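Local coordinates for protein clan CA, family C40, NlpC/P60 superfamily cysteine peptidase (Trichomonas vaginalis, PDB 6BIO) that is probably a cysteine-type peptidase of the NlpC/P60 family that cuts bacterial peptidoglycan, at residues Y180-L185 with V235-M240; D221-R226 with G239-N244. All blocks are in the same frame, centred on the assembly; numbering follows the deposited sequence.

Contact 1. Residues Y180-L185 with V235-M240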
loop_
_atom_site.group_PDB
_atom_site.type_symbol
_atom_site.label_atom_id
_atom_site.label_comp_id
_atom_site.label_asym_id
_atom_site.label_seq_id
_atom_site.Cartn_x
_atom_site.Cartn_y
_atom_site.Cartn_z
ATOM N N TYR A 180 9.404 12.248 7.199
ATOM C CA TYR A 180 7.992 12.249 6.850
ATOM C C TYR A 180 7.376 13.590 7.176
ATOM O O TYR A 180 7.771 14.250 8.134
ATOM C CB TYR A 180 7.212 11.219 7.683
ATOM C CG TYR A 180 7.480 9.793 7.257
ATOM C CD1 TYR A 180 6.768 9.233 6.237
ATOM C CD2 TYR A 180 8.494 9.041 7.843
ATOM C CE1 TYR A 180 7.011 7.961 5.817
ATOM C CE2 TYR A 180 8.786 7.771 7.424
ATOM C CZ TYR A 180 8.034 7.229 6.398
ATOM O OH TYR A 180 8.314 5.962 5.929
ATOM N N ASP A 181 6.337 13.953 6.401
ATOM C CA ASP A 181 5.363 14.912 6.901
ATOM C C ASP A 181 4.087 14.162 7.256
ATOM O O ASP A 181 4.012 12.938 7.186
ATOM C CB ASP A 181 5.156 16.102 5.955
ATOM C CG ASP A 181 4.486 15.762 4.651
ATOM O OD1 ASP A 181 3.871 14.708 4.536
ATOM O OD2 ASP A 181 4.606 16.603 3.724
ATOM N N CYS A 182 3.081 14.899 7.727
ATOM C CA CYS A 182 1.946 14.229 8.363
ATOM C C CYS A 182 1.201 13.337 7.378
ATOM O O CYS A 182 0.868 12.184 7.696
ATOM C CB CYS A 182 1.006 15.255 8.998
ATOM S SG CYS A 182 0.201 16.471 7.920
ATOM N N SER A 183 0.929 13.864 6.190
ATOM C CA SER A 183 0.173 13.127 5.177
ATOM C C SER A 183 1.043 12.113 4.434
ATOM O O SER A 183 0.545 11.072 4.014
ATOM C CB SER A 183 -0.459 14.159 4.221
ATOM O OG SER A 183 0.593 15.026 3.832
ATOM N N GLY A 184 2.341 12.361 4.348
ATOM C CA GLY A 184 3.229 11.377 3.732
ATOM C C GLY A 184 3.336 10.109 4.545
ATOM O O GLY A 184 3.419 9.010 4.000
ATOM N N LEU A 185 3.318 10.239 5.866
ATOM C CA LEU A 185 3.306 9.074 6.728
ATOM C C LEU A 185 2.083 8.215 6.463
ATOM O O LEU A 185 2.176 6.980 6.437
ATOM C CB LEU A 185 3.380 9.533 8.203
ATOM C CG LEU A 185 3.403 8.424 9.247
ATOM C CD1 LEU A 185 4.669 7.546 9.132
ATOM C CD2 LEU A 185 3.316 8.998 10.635
ATOM N N VAL A 235 -8.502 21.842 5.637
ATOM C CA VAL A 235 -7.845 20.714 6.273
ATOM C C VAL A 235 -6.344 20.841 6.054
ATOM O O VAL A 235 -5.887 20.996 4.921
ATOM C CB VAL A 235 -8.363 19.391 5.692
ATOM C CG1 VAL A 235 -7.488 18.256 6.160
ATOM C CG2 VAL A 235 -9.839 19.198 6.119
ATOM N N THR A 236 -5.583 20.782 7.131
ATOM C CA THR A 236 -4.161 21.012 7.071
ATOM C C THR A 236 -3.327 19.964 7.777
ATOM O O THR A 236 -2.107 20.098 7.773
ATOM C CB THR A 236 -3.854 22.372 7.720
ATOM O OG1 THR A 236 -4.362 22.371 9.056
ATOM C CG2 THR A 236 -4.479 23.524 6.937
ATOM N N HIS A 237 -3.928 18.974 8.420
ATOM C CA HIS A 237 -3.155 18.012 9.190
ATOM C C HIS A 237 -3.915 16.695 9.218
ATOM O O HIS A 237 -5.132 16.644 8.978
ATOM C CB HIS A 237 -2.960 18.544 10.622
ATOM C CG HIS A 237 -1.914 17.822 11.406
ATOM N ND1 HIS A 237 -0.572 18.011 11.183
ATOM C CD2 HIS A 237 -2.007 16.946 12.436
ATOM C CE1 HIS A 237 0.123 17.253 12.022
ATOM N NE2 HIS A 237 -0.724 16.609 12.800
ATOM N N VAL A 238 -3.194 15.630 9.547
ATOM C CA VAL A 238 -3.768 14.287 9.595
ATOM C C VAL A 238 -2.911 13.436 10.504
ATOM O O VAL A 238 -1.700 13.649 10.598
ATOM C CB VAL A 238 -3.856 13.676 8.174
ATOM C CG1 VAL A 238 -2.476 13.538 7.546
ATOM C CG2 VAL A 238 -4.598 12.336 8.164
ATOM N N GLY A 239 -3.534 12.450 11.157
ATOM C CA GLY A 239 -2.830 11.420 11.902
ATOM C C GLY A 239 -3.610 10.125 11.850
ATOM O O GLY A 239 -4.713 10.082 11.322
ATOM N N MET A 240 -3.013 9.048 12.371
ATOM C CA MET A 240 -3.619 7.715 12.306
ATOM C C MET A 240 -3.943 7.233 13.720
ATOM O O MET A 240 -3.062 7.175 14.573
ATOM C CB MET A 240 -2.684 6.696 11.641
ATOM C CG MET A 240 -3.330 5.361 11.463
ATOM S SD MET A 240 -2.286 4.133 10.699
ATOM C CE MET A 240 -2.035 4.846 9.084
HETATM O O HOH W 1 0.705 12.150 10.483
#
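Cys-182 meets His-237 and Val-238 from the first turn of helix 182-191. Its SG lies obliquely off the imidazole of His-237, 3.7 Å from ND1 without a hydrogen bond, and 41° off the ring normal. With chi1 at 62°, SG lies between the backbone N and the carbonyl carbon, which places it beside ND1. Cys-182 CB rests 3.5 Å from Val-238 O. Beside it, Val-238 CG1 comes within 3.6 Å of Ser-183 CA. No direct hydrogen bond joins the two segments; instead one water donates to both Cys-182 O and Val-238 O, 2.8 Å from each.

Further out, Asp-181 caps the helix. Its OD1 accepts from Gly-184 N at 2.8 Å, nearly end-on to the carboxylate C-O bond, and also forms a salt bridge with Arg-199; OD2 takes the N-H of Gly-173. On the strand side, His-237 NE2 is hydrogen-bonded to His-249 ND1, the two rings roughly perpendicular, which limits rotation of the imidazole. Thr-236 and His-237 form a classic beta bulge opposite Phe-225. A cysteine at a helix N-terminus facing a strand histidine, itself paired with a second polar residue, is consistent with the Cys-His-His site of NlpC/P60 peptidases.

Contact 2. Residues D221-R226 with G239-N244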
loop_
_atom_site.group_PDB
_atom_site.type_symbol
_atom_site.label_atom_id
_atom_site.label_comp_id
_atom_site.label_asym_id
_atom_site.label_seq_id
_atom_site.Cartn_x
_atom_site.Cartn_y
_atom_site.Cartn_z
ATOM N N ASP A 221 -7.680 3.868 11.207
ATOM C CA ASP A 221 -8.465 4.980 10.689
ATOM C C ASP A 221 -7.592 6.224 10.737
ATOM O O ASP A 221 -6.774 6.396 11.637
ATOM C CB ASP A 221 -9.736 5.211 11.530
ATOM C CG ASP A 221 -10.724 4.047 11.463
ATOM O OD1 ASP A 221 -10.585 3.190 10.563
ATOM O OD2 ASP A 221 -11.692 4.076 12.299
ATOM N N ILE A 222 -7.757 7.094 9.750
ATOM C CA ILE A 222 -7.080 8.390 9.759
ATOM C C ILE A 222 -8.054 9.462 10.217
ATOM O O ILE A 222 -9.271 9.322 10.107
ATOM C CB ILE A 222 -6.401 8.762 8.433
ATOM C CG1 ILE A 222 -7.397 9.048 7.328
ATOM C CG2 ILE A 222 -5.370 7.658 8.056
ATOM C CD1 ILE A 222 -6.773 9.623 6.105
ATOM N N ILE A 223 -7.495 10.484 10.857
ATOM C CA ILE A 223 -8.237 11.625 11.374
ATOM C C ILE A 223 -7.630 12.868 10.761
ATOM O O ILE A 223 -6.431 13.105 10.922
ATOM C CB ILE A 223 -8.116 11.715 12.898
ATOM C CG1 ILE A 223 -8.369 10.377 13.599
ATOM C CG2 ILE A 223 -9.039 12.782 13.418
ATOM C CD1 ILE A 223 -7.647 10.306 14.951
ATOM N N THR A 224 -8.434 13.648 10.031
ATOM C CA THR A 224 -7.950 14.913 9.495
ATOM C C THR A 224 -8.386 16.058 10.400
ATOM O O THR A 224 -9.374 15.950 11.138
ATOM C CB THR A 224 -8.449 15.129 8.071
ATOM O OG1 THR A 224 -9.875 15.138 8.084
ATOM C CG2 THR A 224 -7.915 14.023 7.159
ATOM N N PHE A 225 -7.619 17.148 10.364
ATOM C CA PHE A 225 -7.801 18.274 11.261
ATOM C C PHE A 225 -7.621 19.584 10.502
ATOM O O PHE A 225 -6.893 19.677 9.508
ATOM C CB PHE A 225 -6.779 18.262 12.408
ATOM C CG PHE A 225 -6.759 16.986 13.259
ATOM C CD1 PHE A 225 -7.585 16.872 14.374
ATOM C CD2 PHE A 225 -5.909 15.918 12.961
ATOM C CE1 PHE A 225 -7.538 15.725 15.187
ATOM C CE2 PHE A 225 -5.865 14.814 13.771
ATOM C CZ PHE A 225 -6.673 14.710 14.872
ATOM N N ARG A 226 -8.260 20.628 11.058
ATOM C CA ARG A 226 -8.092 21.998 10.594
ATOM C C ARG A 226 -7.256 22.722 11.633
ATOM O O ARG A 226 -7.736 23.006 12.733
ATOM C CB ARG A 226 -9.464 22.663 10.381
ATOM C CG ARG A 226 -10.342 21.850 9.454
ATOM C CD ARG A 226 -11.508 22.677 8.914
ATOM N NE ARG A 226 -12.355 23.101 10.019
ATOM C CZ ARG A 226 -13.299 22.389 10.604
ATOM N NH1 ARG A 226 -13.677 21.214 10.121
ATOM N NH2 ARG A 226 -13.936 22.898 11.665
ATOM N N GLY A 239 -3.534 12.450 11.157
ATOM C CA GLY A 239 -2.830 11.420 11.902
ATOM C C GLY A 239 -3.610 10.125 11.850
ATOM O O GLY A 239 -4.713 10.082 11.322
ATOM N N MET A 240 -3.013 9.048 12.371
ATOM C CA MET A 240 -3.619 7.715 12.306
ATOM C C MET A 240 -3.943 7.233 13.720
ATOM O O MET A 240 -3.062 7.175 14.573
ATOM C CB MET A 240 -2.684 6.696 11.641
ATOM C CG MET A 240 -3.330 5.361 11.463
ATOM S SD MET A 240 -2.286 4.133 10.699
ATOM C CE MET A 240 -2.035 4.846 9.084
ATOM N N TYR A 241 -5.200 6.873 13.952
ATOM C CA TYR A 241 -5.598 6.323 15.240
ATOM C C TYR A 241 -4.880 4.995 15.446
ATOM O O TYR A 241 -4.819 4.170 14.530
ATOM C CB TYR A 241 -7.122 6.135 15.274
ATOM C CG TYR A 241 -7.625 5.834 16.663
ATOM C CD1 TYR A 241 -7.644 6.827 17.637
ATOM C CD2 TYR A 241 -8.090 4.590 16.987
ATOM C CE1 TYR A 241 -8.081 6.559 18.914
ATOM C CE2 TYR A 241 -8.517 4.303 18.270
ATOM C CZ TYR A 241 -8.517 5.303 19.236
ATOM O OH TYR A 241 -8.952 5.044 20.546
ATOM N N VAL A 242 -4.390 4.766 16.664
ATOM C CA VAL A 242 -3.703 3.520 16.965
ATOM C C VAL A 242 -4.248 2.843 18.218
ATOM O O VAL A 242 -3.644 1.897 18.728
ATOM C CB VAL A 242 -2.184 3.716 17.063
ATOM C CG1 VAL A 242 -1.629 4.166 15.712
ATOM C CG2 VAL A 242 -1.818 4.702 18.150
ATOM N N GLY A 243 -5.390 3.300 18.711
ATOM C CA GLY A 243 -6.043 2.681 19.849
ATOM C C GLY A 243 -5.708 3.375 21.148
ATOM O O GLY A 243 -4.794 4.190 21.245
ATOM N N ASN A 244 -6.467 3.014 22.179
ATOM C CA ASN A 244 -6.243 3.527 23.530
ATOM C C ASN A 244 -6.240 5.054 23.569
ATOM O O ASN A 244 -5.490 5.673 24.333
ATOM C CB ASN A 244 -4.955 2.979 24.137
ATOM C CG ASN A 244 -4.965 3.027 25.663
ATOM O OD1 ASN A 244 -6.027 3.055 26.294
ATOM N ND2 ASN A 244 -3.789 3.045 26.263
#
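Ile-223 and Gly-239 form the hydrogen-bonded pair of an antiparallel beta hairpin made by strands 222-225 and 237-243. Ile-223 N donates to Gly-239 O over 2.8 Å, nearly straight at 169°, and Gly-239 N returns a bond of 3.0 Å to Ile-223 O. Next to it, Ile-222 and Met-240 make the non-hydrogen-bonded pair. Here Ile-222 CA approaches Gly-239 O at 3.3 Å in a CA-H...O contact, so this carbonyl receives both an N-H and a weaker C-H. A third backbone bond, 2.8 Å from Tyr-241 N to Asp-221 O, lies at the Asp-221 end, and the carboxylate of Asp-221 turns elsewhere, to Leu-218 N, Arg-274 and Trp-276.

This backbone seam is the tight part; the side chains across it touch lightly. On the face carrying Ile-222 and Met-240, the methionine starts with CG anti to the backbone N (chi1 -175°) and bends at its sulfur, yet its CE stays 4.5 Å from Ile-222 CG2. Both side chains pack against Met-186 of helix 182-191, and Met-240 also meets helix 154-163. On the other face, Ile-223 CD1 comes only to 4.2 Å from Tyr-241 CB. Tyr-241 is partly exposed: its ring leads away from strand 222-225 and receives Gly-243 N over one face, toward the rim, and its OH accepts a hydrogen bond from Gly-245 N. The axes of segments 222-225 and 239-243 run 138° apart, so the pair is strongly twisted away from strict antiparallel. At the other end of the seam, where Gly-239 has no side chain, Phe-225 turns its ring edge to the backbone, CE2 lying 4.2 Å from Gly-239 N near the ring plane.

Overall arrangement
Contacts 1 and 2 have centres about 9 Å apart and share Gly-239 and Met-240 on strand 237-243. Along the chain, helix 182-191 comes first, strand 222-225 next and strand 237-243 last, so both contacts end on the same strand. Contact 1 sets the helix against that strand, whereas contact 2 joins the strand to its neighbour within the antiparallel sheet. They are linked directly: His-237 O and Phe-225 N lie 2.9 Å apart in a probable hydrogen bond. Met-186 also reaches Val-238, so one helix residue touches side chains of both contacts within the NlpC/P60 domain. The strand that carries His-237 past Cys-182, probably part of the active site, is thus also the one paired with strand 222-225 in the hairpin.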